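Local coordinates for CELL WALL surface anchor family protein (Streptococcus pneumoniae, PDB 3ZGH) that binds keratin 10 through this domain of the pneumococcal serine-rich repeat adhesin PsrP and so probably helps the bacterium attach to host cells, at residues S39-P44 / P82-Y87; T65-N68 / D73-N76; G104-V109 / S134-G139; A176-T179 / N185-N188. All coordinates share one frame; numbering follows the deposited sequence.

Contact 1. Residues S39-P44 / P82-Y87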
loop_
_atom_site.group_PDB
_atom_site.type_symbol
_atom_site.label_atom_id
_atom_site.label_comp_id
_atom_site.label_asym_id
_atom_site.label_seq_id
_atom_site.Cartn_x
_atom_site.Cartn_y
_atom_site.Cartn_z
ATOM N N SER A 39 8.939 -11.633 9.713
ATOM C CA SER A 39 9.797 -12.131 10.825
ATOM C C SER A 39 9.307 -13.406 11.485
ATOM O O SER A 39 10.087 -14.151 12.095
ATOM C CB SER A 39 9.792 -11.137 11.996
ATOM O OG SER A 39 10.214 -9.850 11.658
ATOM N N VAL A 40 7.998 -13.614 11.454
ATOM C CA VAL A 40 7.425 -14.732 12.175
ATOM C C VAL A 40 7.565 -15.999 11.359
ATOM O O VAL A 40 7.952 -17.031 11.885
ATOM C CB VAL A 40 5.938 -14.486 12.517
ATOM C CG1 VAL A 40 5.332 -15.712 13.228
ATOM C CG2 VAL A 40 5.806 -13.246 13.386
ATOM N N TYR A 41 7.228 -15.931 10.084
ATOM C CA TYR A 41 7.236 -17.122 9.244
ATOM C C TYR A 41 8.499 -17.222 8.366
ATOM O O TYR A 41 8.694 -18.216 7.682
ATOM C CB TYR A 41 5.934 -17.194 8.412
ATOM C CG TYR A 41 4.744 -17.475 9.313
ATOM C CD1 TYR A 41 4.543 -18.743 9.841
ATOM C CD2 TYR A 41 3.882 -16.458 9.703
ATOM C CE1 TYR A 41 3.471 -19.004 10.715
ATOM C CE2 TYR A 41 2.800 -16.711 10.570
ATOM C CZ TYR A 41 2.616 -17.978 11.071
ATOM O OH TYR A 41 1.563 -18.204 11.922
ATOM N N ARG A 42 9.342 -16.188 8.402
ATOM C CA ARG A 42 10.624 -16.170 7.672
ATOM C C ARG A 42 10.385 -16.446 6.194
ATOM O O ARG A 42 10.998 -17.336 5.590
ATOM C CB ARG A 42 11.608 -17.168 8.286
ATOM C CG ARG A 42 11.805 -16.937 9.781
ATOM C CD ARG A 42 12.986 -17.711 10.377
ATOM N NE ARG A 42 13.804 -16.828 11.207
ATOM C CZ ARG A 42 15.045 -16.430 10.922
ATOM N NH1 ARG A 42 15.672 -16.852 9.829
ATOM N NH2 ARG A 42 15.677 -15.613 11.755
ATOM N N VAL A 43 9.469 -15.672 5.616
ATOM C CA VAL A 43 9.149 -15.783 4.212
ATOM C C VAL A 43 9.114 -14.362 3.683
ATOM O O VAL A 43 8.979 -13.414 4.464
ATOM C CB VAL A 43 7.761 -16.447 3.988
ATOM C CG1 VAL A 43 7.777 -17.918 4.384
ATOM C CG2 VAL A 43 6.662 -15.698 4.761
ATOM N N PRO A 44 9.229 -14.196 2.368
ATOM C CA PRO A 44 9.088 -12.843 1.821
ATOM C C PRO A 44 7.660 -12.350 1.919
ATOM O O PRO A 44 6.726 -13.145 1.906
ATOM C CB PRO A 44 9.455 -13.009 0.338
ATOM C CG PRO A 44 10.269 -14.282 0.277
ATOM C CD PRO A 44 9.661 -15.172 1.354
ATOM N N PRO A 82 -4.271 -19.784 10.578
ATOM C CA PRO A 82 -5.367 -19.051 9.929
ATOM C C PRO A 82 -5.671 -17.722 10.608
ATOM O O PRO A 82 -6.099 -16.801 9.915
ATOM C CB PRO A 82 -6.581 -19.977 10.094
ATOM C CG PRO A 82 -6.031 -21.336 10.391
ATOM C CD PRO A 82 -4.664 -21.136 11.016
ATOM N N GLY A 83 -5.515 -17.635 11.935
ATOM C CA GLY A 83 -5.821 -16.408 12.652
ATOM C C GLY A 83 -4.673 -15.417 12.814
ATOM O O GLY A 83 -4.871 -14.365 13.440
ATOM N N TYR A 84 -3.477 -15.737 12.284
ATOM C CA TYR A 84 -2.393 -14.757 12.176
ATOM C C TYR A 84 -2.949 -13.585 11.406
ATOM O O TYR A 84 -3.780 -13.786 10.534
ATOM C CB TYR A 84 -1.236 -15.351 11.361
ATOM C CG TYR A 84 -0.046 -14.456 11.104
ATOM C CD1 TYR A 84 0.760 -14.015 12.147
ATOM C CD2 TYR A 84 0.314 -14.114 9.815
ATOM C CE1 TYR A 84 1.891 -13.228 11.900
ATOM C CE2 TYR A 84 1.436 -13.322 9.552
ATOM C CZ TYR A 84 2.222 -12.897 10.603
ATOM O OH TYR A 84 3.346 -12.136 10.365
ATOM N N SER A 85 -2.504 -12.368 11.687
ATOM C CA SER A 85 -3.038 -11.218 10.974
ATOM C C SER A 85 -2.031 -10.089 10.829
ATOM O O SER A 85 -1.251 -9.832 11.768
ATOM C CB SER A 85 -4.282 -10.682 11.707
ATOM O OG SER A 85 -4.972 -9.778 10.854
ATOM N N ILE A 86 -2.071 -9.403 9.687
ATOM C CA ILE A 86 -1.167 -8.265 9.444
ATOM C C ILE A 86 -1.905 -6.968 9.073
ATOM O O ILE A 86 -2.986 -7.019 8.496
ATOM C CB ILE A 86 -0.153 -8.567 8.318
ATOM C CG1 ILE A 86 -0.872 -8.952 7.031
ATOM C CG2 ILE A 86 0.815 -9.688 8.736
ATOM C CD1 ILE A 86 0.040 -8.928 5.804
ATOM N N TYR A 87 -1.311 -5.824 9.430
ATOM C CA TYR A 87 -1.750 -4.497 8.951
ATOM C C TYR A 87 -0.927 -4.096 7.726
ATOM O O TYR A 87 0.213 -4.548 7.584
ATOM C CB TYR A 87 -1.497 -3.445 10.019
ATOM C CG TYR A 87 -2.321 -3.566 11.282
ATOM C CD1 TYR A 87 -3.708 -3.650 11.232
ATOM C CD2 TYR A 87 -1.710 -3.541 12.531
ATOM C CE1 TYR A 87 -4.460 -3.708 12.391
ATOM C CE2 TYR A 87 -2.445 -3.611 13.686
ATOM C CZ TYR A 87 -3.820 -3.701 13.615
ATOM O OH TYR A 87 -4.552 -3.764 14.777
#
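Tyr-41 drives the edge of its ring into one face of Tyr-84. The pair is T-shaped, with planes at 85° and ring centroids 4.8 Å apart. CE2 of Tyr-41 sits over the centre of the Tyr-84 ring and is nearly equidistant from its six carbons. Its approach to Tyr-84 CG is 3.7 Å. This is the tight part of the contact. The Tyr-84 side chain is buried here, with CG anti to the backbone N (chi1 178°), which sends the ring across to the 39-44 turn.

The turn joins strands 28-38 and 43-53 of the large antiparallel sheet of this MSCRAMM domain. Arg-42 and Val-43 both face Asp-38, which makes a G1 beta bulge at the start of the second strand. Asp-38 OD1 accepts from Val-40 N and Tyr-41 N, and its OD2 is hydrogen-bonded to Tyr-84 OH, which also bonds Tyr-186 OH. Tyr-41 OH is bonded to the backbone N of Arg-81, and this ties down the phenol end of the ring.

The looser side belongs to Val-40, which is exposed to solvent. Its CG2 lies 4.1 Å from Tyr-84 OH and 4.2 Å from Tyr-84 CE1, obliquely to the ring. Its CG1 turns instead over the Tyr-41 ring, 3.8 Å above the plane and toward the rim. No hydrogen bond crosses directly between 39-44 and 82-87, and the two backbones stay well apart: Val-40 CA and Tyr-84 CA, the closest such pair, are 9.8 Å from each other.

Contact 2. Residues T65-N68 / D73-N76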
loop_
_atom_site.group_PDB
_atom_site.type_symbol
_atom_site.label_atom_id
_atom_site.label_comp_id
_atom_site.label_asym_id
_atom_site.label_seq_id
_atom_site.Cartn_x
_atom_site.Cartn_y
_atom_site.Cartn_z
ATOM N N THR A 65 0.947 -8.388 0.061
ATOM C CA THR A 65 0.584 -9.762 -0.233
ATOM C C THR A 65 1.791 -10.689 -0.117
ATOM O O THR A 65 2.942 -10.241 -0.246
ATOM C CB THR A 65 0.008 -9.871 -1.672
ATOM O OG1 THR A 65 -0.255 -11.241 -1.988
ATOM C CG2 THR A 65 0.956 -9.273 -2.727
ATOM N N TYR A 66 1.523 -11.981 0.099
ATOM C CA TYR A 66 2.575 -12.974 0.085
ATOM C C TYR A 66 2.819 -13.546 -1.302
ATOM O O TYR A 66 3.712 -14.381 -1.472
ATOM C CB TYR A 66 2.287 -14.099 1.103
ATOM C CG TYR A 66 2.353 -13.580 2.519
ATOM C CD1 TYR A 66 3.554 -13.631 3.249
ATOM C CD2 TYR A 66 1.230 -12.992 3.121
ATOM C CE1 TYR A 66 3.617 -13.128 4.526
ATOM C CE2 TYR A 66 1.289 -12.488 4.383
ATOM C CZ TYR A 66 2.479 -12.557 5.089
ATOM O OH TYR A 66 2.508 -12.074 6.377
ATOM N N VAL A 67 2.048 -13.092 -2.293
ATOM C CA VAL A 67 2.240 -13.511 -3.685
ATOM C C VAL A 67 3.298 -12.612 -4.347
ATOM O O VAL A 67 3.181 -11.383 -4.339
ATOM C CB VAL A 67 0.916 -13.397 -4.499
ATOM C CG1 VAL A 67 1.129 -13.788 -5.996
ATOM C CG2 VAL A 67 -0.178 -14.286 -3.874
ATOM N N ASN A 68 4.341 -13.231 -4.884
ATOM C CA ASN A 68 5.386 -12.498 -5.585
ATOM C C ASN A 68 4.825 -11.863 -6.862
ATOM O O ASN A 68 4.398 -12.577 -7.767
ATOM C CB ASN A 68 6.528 -13.457 -5.967
ATOM C CG ASN A 68 7.721 -12.706 -6.579
ATOM O OD1 ASN A 68 7.549 -11.629 -7.178
ATOM N ND2 ASN A 68 8.927 -13.216 -6.353
ATOM N N ASP A 73 3.187 -16.241 -8.116
ATOM C CA ASP A 73 3.206 -17.460 -7.313
ATOM C C ASP A 73 3.242 -17.091 -5.826
ATOM O O ASP A 73 3.995 -16.194 -5.410
ATOM C CB ASP A 73 4.442 -18.305 -7.624
ATOM C CG ASP A 73 4.445 -18.866 -9.048
ATOM O OD1 ASP A 73 3.342 -19.059 -9.616
ATOM O OD2 ASP A 73 5.561 -19.124 -9.586
ATOM N N LEU A 74 2.406 -17.762 -5.042
ATOM C CA LEU A 74 2.389 -17.601 -3.597
ATOM C C LEU A 74 3.603 -18.322 -2.995
ATOM O O LEU A 74 3.844 -19.482 -3.311
ATOM C CB LEU A 74 1.098 -18.220 -3.021
ATOM C CG LEU A 74 0.908 -18.176 -1.509
ATOM C CD1 LEU A 74 0.925 -16.724 -0.965
ATOM C CD2 LEU A 74 -0.409 -18.856 -1.105
ATOM N N GLY A 75 4.338 -17.643 -2.110
ATOM C CA GLY A 75 5.414 -18.280 -1.366
ATOM C C GLY A 75 4.867 -19.395 -0.478
ATOM O O GLY A 75 3.658 -19.539 -0.310
ATOM N N ASN A 76 5.748 -20.207 0.089
ATOM C CA ASN A 76 5.309 -21.311 0.912
ATOM C C ASN A 76 4.938 -20.820 2.306
ATOM O O ASN A 76 5.803 -20.667 3.175
ATOM C CB ASN A 76 6.402 -22.374 1.015
ATOM C CG ASN A 76 5.974 -23.556 1.879
ATOM O OD1 ASN A 76 4.776 -23.738 2.166
ATOM N ND2 ASN A 76 6.947 -24.360 2.304
#
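Leu-74 extends CG anti to its backbone N (chi1 179°), and a chi2 of 59° brings CD1 across to 65-68. There CD1 meets Tyr-66 CB at 3.6 Å and Val-67 CG2 at 4.0 Å. Val-67 has CG1 anti to its own N (chi1 178°), which places CG2 on the side facing Leu-74. The two side chains cross at about a right angle.

They form the apolar face of a small, weakly bonded beta hairpin made by strands 67-68 and 73-74. Val-67 and Leu-74 are an antiparallel non-hydrogen-bonded pair, with their CA atoms 4.1 Å apart. Val-67 CG1 also rests beside the backbone of Asp-73.

Few bonds hold the strands. Asn-68 N donates to Asp-73 O at 3.0 Å. The bond from Gly-75 N to Tyr-66 O, 3.4 Å long, is weak. The Asn-68 side chain leads away from the partner strand. Its OD1 accepts from Lys-70 N in the connecting loop and also bonds a glycerol, probably from the crystallisation liquor.

Only CB of the Tyr-66 side chain reaches Leu-74. Its ring goes on into the protein, where OH is bonded to Asp-38 OD2. The chain enters the hairpin through an ST turn, in which Val-67 N donates to Thr-65 OG1 at 3.0 Å.

Contact 3. Residues G104-V109 / S134-G139; sequences GKPSGV and SGYTWG
Two rings of strand 136-138 each carry an aliphatic group of 104-109 on one face. Pro-106 turns its CG-CD edge onto one face of Tyr-136, with CG 4.0 Å from the ring centroid and only 6° off the ring normal. Its CD leans toward the phenolic end and lies 3.7 Å from Tyr-136 CE1. Over Trp-138, Val-109 CG1 stands 4.1 Å from the centroid of the five-membered ring, 12° off the normal. Both are CH-pi contacts. Val-109 CG2 extends the cover at 4.2 Å from Trp-138 CD2.

The indole owes its place to chi1 65°, which sets Trp-138 CG between the backbone N and the carbonyl carbon and brings the ring face under the valine. The same ring also meets that of Trp-159.

No direct hydrogen bond joins 104-109 to 134-139. At the tyrosine end a water bridges them, 2.8 Å from Gly-104 O, to which it probably donates, and 2.8 Å from Tyr-136 OH. Ser-107 OG is bonded to Thr-160 N of strand 154-162.

The contact belongs to one end of the seven-stranded antiparallel sheet. There strand 120-131 lies between strand 109-114 and the outermost strand 136-138, and its Met-129 touches both Val-109 and Tyr-136.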
loop_
_atom_site.group_PDB
_atom_site.type_symbol
_atom_site.label_atom_id
_atom_site.label_comp_id
_atom_site.label_asym_id
_atom_site.label_seq_id
_atom_site.Cartn_x
_atom_site.Cartn_y
_atom_site.Cartn_z
ATOM N N GLY A 104 -3.374 18.134 -3.728
ATOM C CA GLY A 104 -4.291 18.581 -2.710
ATOM C C GLY A 104 -4.410 17.577 -1.594
ATOM O O GLY A 104 -3.526 16.733 -1.346
ATOM N N LYS A 105 -5.558 17.636 -0.949
ATOM C CA LYS A 105 -5.823 16.801 0.203
ATOM C C LYS A 105 -6.273 15.425 -0.267
ATOM O O LYS A 105 -7.173 15.309 -1.108
ATOM C CB LYS A 105 -6.890 17.484 1.058
ATOM C CG LYS A 105 -7.492 16.630 2.128
ATOM C CD LYS A 105 -8.445 17.461 2.985
ATOM C CE LYS A 105 -9.595 16.621 3.515
ATOM N NZ LYS A 105 -10.562 16.267 2.431
ATOM N N PRO A 106 -5.636 14.364 0.255
ATOM C CA PRO A 106 -6.024 13.009 -0.162
ATOM C C PRO A 106 -7.485 12.698 0.158
ATOM O O PRO A 106 -8.027 13.248 1.122
ATOM C CB PRO A 106 -5.128 12.113 0.686
ATOM C CG PRO A 106 -3.991 12.982 1.109
ATOM C CD PRO A 106 -4.533 14.358 1.233
ATOM N N SER A 107 -8.112 11.839 -0.642
ATOM C CA SER A 107 -9.450 11.345 -0.351
ATOM C C SER A 107 -9.399 10.396 0.856
ATOM O O SER A 107 -8.317 10.148 1.423
ATOM C CB SER A 107 -9.969 10.550 -1.545
ATOM O OG SER A 107 -9.200 9.350 -1.711
ATOM N N GLY A 108 -10.564 9.851 1.209
ATOM C CA GLY A 108 -10.641 8.693 2.082
ATOM C C GLY A 108 -9.864 7.538 1.446
ATOM O O GLY A 108 -9.660 7.487 0.210
ATOM N N VAL A 109 -9.425 6.607 2.295
ATOM C CA VAL A 109 -8.664 5.455 1.844
ATOM C C VAL A 109 -9.588 4.236 1.889
ATOM O O VAL A 109 -10.003 3.801 2.991
ATOM C CB VAL A 109 -7.463 5.230 2.763
ATOM C CG1 VAL A 109 -6.683 3.971 2.373
ATOM C CG2 VAL A 109 -6.542 6.452 2.754
ATOM N N SER A 134 5.658 15.300 8.188
ATOM C CA SER A 134 5.840 16.078 6.974
ATOM C C SER A 134 4.850 15.579 5.933
ATOM O O SER A 134 4.841 16.054 4.789
ATOM C CB SER A 134 7.269 15.945 6.450
ATOM O OG SER A 134 7.496 14.650 5.918
ATOM N N GLY A 135 4.005 14.630 6.342
ATOM C CA GLY A 135 3.101 13.963 5.425
ATOM C C GLY A 135 1.878 13.405 6.126
ATOM O O GLY A 135 1.358 14.014 7.060
ATOM N N TYR A 136 1.429 12.241 5.666
ATOM C CA TYR A 136 0.147 11.670 6.059
ATOM C C TYR A 136 0.296 10.209 6.507
ATOM O O TYR A 136 1.176 9.472 6.013
ATOM C CB TYR A 136 -0.825 11.704 4.860
ATOM C CG TYR A 136 -1.176 13.082 4.355
ATOM C CD1 TYR A 136 -2.311 13.745 4.812
ATOM C CD2 TYR A 136 -0.374 13.722 3.433
ATOM C CE1 TYR A 136 -2.632 15.017 4.380
ATOM C CE2 TYR A 136 -0.691 15.006 2.972
ATOM C CZ TYR A 136 -1.820 15.644 3.455
ATOM O OH TYR A 136 -2.146 16.908 3.006
ATOM N N THR A 137 -0.586 9.781 7.405
ATOM C CA THR A 137 -0.844 8.352 7.605
ATOM C C THR A 137 -2.350 8.177 7.646
ATOM O O THR A 137 -3.093 9.149 7.546
ATOM C CB THR A 137 -0.285 7.823 8.946
ATOM O OG1 THR A 137 0.940 8.483 9.263
ATOM C CG2 THR A 137 -0.032 6.324 8.880
ATOM N N TRP A 138 -2.816 6.947 7.805
ATOM C CA TRP A 138 -4.224 6.738 8.044
ATOM C C TRP A 138 -4.472 5.761 9.189
ATOM O O TRP A 138 -3.582 4.998 9.574
ATOM C CB TRP A 138 -4.935 6.320 6.758
ATOM C CG TRP A 138 -4.540 4.978 6.148
ATOM C CD1 TRP A 138 -5.071 3.746 6.443
ATOM C CD2 TRP A 138 -3.575 4.751 5.109
ATOM N NE1 TRP A 138 -4.494 2.776 5.644
ATOM C CE2 TRP A 138 -3.569 3.377 4.823
ATOM C CE3 TRP A 138 -2.713 5.596 4.388
ATOM C CZ2 TRP A 138 -2.734 2.817 3.863
ATOM C CZ3 TRP A 138 -1.890 5.046 3.436
ATOM C CH2 TRP A 138 -1.903 3.673 3.172
ATOM N N GLY A 139 -5.678 5.837 9.751
ATOM C CA GLY A 139 -6.087 4.999 10.870
ATOM C C GLY A 139 -7.321 4.166 10.542
ATOM O O GLY A 139 -7.734 4.077 9.383
HETATM O O HOH W 1 -1.558 17.675 0.343
#

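Contact 4. Residues A176-T179 / N185-N188; sequences AART and NYFN
Ala-176 offers both of its backbone polar atoms to 185-188. Its O accepts from Tyr-186 N at 2.8 Å. Its N donates to Asn-185 OD1 at 3.1 Å. That OD1 has a second donor, Phe-187 N at 2.9 Å, which makes an Asx turn. The two N-H groups come from opposite faces of the amide plane, so the oxygen is gripped from above and below. Asn-185 CG is anti to its backbone N (chi1 -179°), and this curls OD1 back toward both donors. At the other end of the amide, ND2 donates to Pro-174 O and makes a weak bond to Gln-94 OE1. Asn-188 N closes the type I turn on Asn-185 O.

Ala-176 CB touches Phe-187 CE2 at 3.5 Å, oblique to the ring. Ala-177 CA stands over one face of Tyr-186, toward its rim.

Tyr-186 OH lies against the aliphatic chain of Arg-178, 3.4 Å from CB, and is hydrogen-bonded to Tyr-84 OH. A water accepts from Arg-178 NE at 2.6 Å and makes only a weak bond with the tyrosine hydroxyl. Arg-178 NH1 forms a salt bridge with Asp-180.

Strand 177-178 pairs with strand 85-87 in a small three-stranded sheet. Ala-176 and Phe-187 face Ile-45 and Val-64 of strands 43-53 and 57-65, and the Phe-187 ring meets Tyr-47 edge-to-face.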
loop_
_atom_site.group_PDB
_atom_site.type_symbol
_atom_site.label_atom_id
_atom_site.label_comp_id
_atom_site.label_asym_id
_atom_site.label_seq_id
_atom_site.Cartn_x
_atom_site.Cartn_y
_atom_site.Cartn_z
ATOM N N ALA A 176 4.149 -3.159 6.657
ATOM C CA ALA A 176 3.381 -4.341 6.984
ATOM C C ALA A 176 3.881 -4.791 8.332
ATOM O O ALA A 176 5.076 -4.744 8.598
ATOM C CB ALA A 176 3.594 -5.415 5.943
ATOM N N ALA A 177 2.967 -5.178 9.213
ATOM C CA ALA A 177 3.352 -5.647 10.527
ATOM C C ALA A 177 2.291 -6.599 11.050
ATOM O O ALA A 177 1.110 -6.460 10.722
ATOM C CB ALA A 177 3.502 -4.477 11.477
ATOM N N ARG A 178 2.688 -7.537 11.912
ATOM C CA ARG A 178 1.703 -8.409 12.523
ATOM C C ARG A 178 0.975 -7.552 13.528
ATOM O O ARG A 178 1.564 -6.603 14.093
ATOM C CB ARG A 178 2.352 -9.624 13.161
ATOM C CG ARG A 178 3.381 -9.333 14.246
ATOM C CD ARG A 178 3.943 -10.653 14.768
ATOM N NE ARG A 178 5.234 -10.499 15.437
ATOM C CZ ARG A 178 5.432 -10.563 16.748
ATOM N NH1 ARG A 178 4.427 -10.779 17.597
ATOM N NH2 ARG A 178 6.661 -10.405 17.216
ATOM N N THR A 179 -0.298 -7.876 13.780
ATOM C CA THR A 179 -1.177 -6.946 14.489
ATOM C C THR A 179 -0.811 -6.776 15.954
ATOM O O THR A 179 -1.140 -5.755 16.539
ATOM C CB THR A 179 -2.658 -7.362 14.375
ATOM O OG1 THR A 179 -2.783 -8.723 14.773
ATOM C CG2 THR A 179 -3.137 -7.225 12.928
ATOM N N ASN A 185 8.124 -3.072 11.241
ATOM C CA ASN A 185 7.740 -3.031 9.837
ATOM C C ASN A 185 8.530 -4.076 9.066
ATOM O O ASN A 185 9.766 -4.025 9.032
ATOM C CB ASN A 185 8.023 -1.637 9.272
ATOM C CG ASN A 185 7.623 -1.503 7.838
ATOM O OD1 ASN A 185 7.109 -2.443 7.222
ATOM N ND2 ASN A 185 7.831 -0.310 7.286
ATOM N N TYR A 186 7.822 -5.002 8.436
ATOM C CA TYR A 186 8.437 -6.071 7.652
ATOM C C TYR A 186 9.226 -5.571 6.404
ATOM O O TYR A 186 10.100 -6.273 5.910
ATOM C CB TYR A 186 7.353 -7.049 7.209
ATOM C CG TYR A 186 6.764 -7.902 8.344
ATOM C CD1 TYR A 186 7.445 -8.083 9.536
ATOM C CD2 TYR A 186 5.521 -8.522 8.200
ATOM C CE1 TYR A 186 6.928 -8.866 10.541
ATOM C CE2 TYR A 186 4.999 -9.321 9.198
ATOM C CZ TYR A 186 5.693 -9.488 10.364
ATOM O OH TYR A 186 5.172 -10.282 11.381
ATOM N N PHE A 187 8.893 -4.377 5.911
ATOM C CA PHE A 187 9.639 -3.748 4.815
ATOM C C PHE A 187 10.803 -2.879 5.308
ATOM O O PHE A 187 11.490 -2.240 4.502
ATOM C CB PHE A 187 8.695 -2.882 3.982
ATOM C CG PHE A 187 7.607 -3.652 3.341
ATOM C CD1 PHE A 187 7.899 -4.590 2.348
ATOM C CD2 PHE A 187 6.286 -3.458 3.725
ATOM C CE1 PHE A 187 6.886 -5.326 1.746
ATOM C CE2 PHE A 187 5.271 -4.169 3.118
ATOM C CZ PHE A 187 5.560 -5.121 2.142
ATOM N N ASN A 188 10.951 -2.805 6.624
ATOM C CA ASN A 188 12.029 -2.068 7.303
ATOM C C ASN A 188 12.458 -0.738 6.691
ATOM O O ASN A 188 13.660 -0.508 6.497
ATOM C CB ASN A 188 13.265 -2.949 7.448
ATOM C CG ASN A 188 14.211 -2.440 8.538
ATOM O OD1 ASN A 188 13.869 -1.522 9.291
ATOM N ND2 ASN A 188 15.403 -3.038 8.623
HETATM O O HOH W 2 6.984 -9.166 14.085
#

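Contact 1 lies between contacts 2 and 4 and touches both; those two are about 16 Å apart between centres and do not touch. Contact 2, about 12 Å from contact 1 between centres, meets it mainly through Tyr-66 and is nested inside its loop along the chain. Contacts 3 and 4 follow in series. Contacts 1 and 4, about 9 Å apart between centres, join the three-stranded sheet to the 39-44 turn and to strands 43-53 and 57-65. Contact 2 is a hairpin beside that end. Contact 3, about 26 Å from contact 1 between centres, lies across the chain's centre and packs the far end of the large sheet.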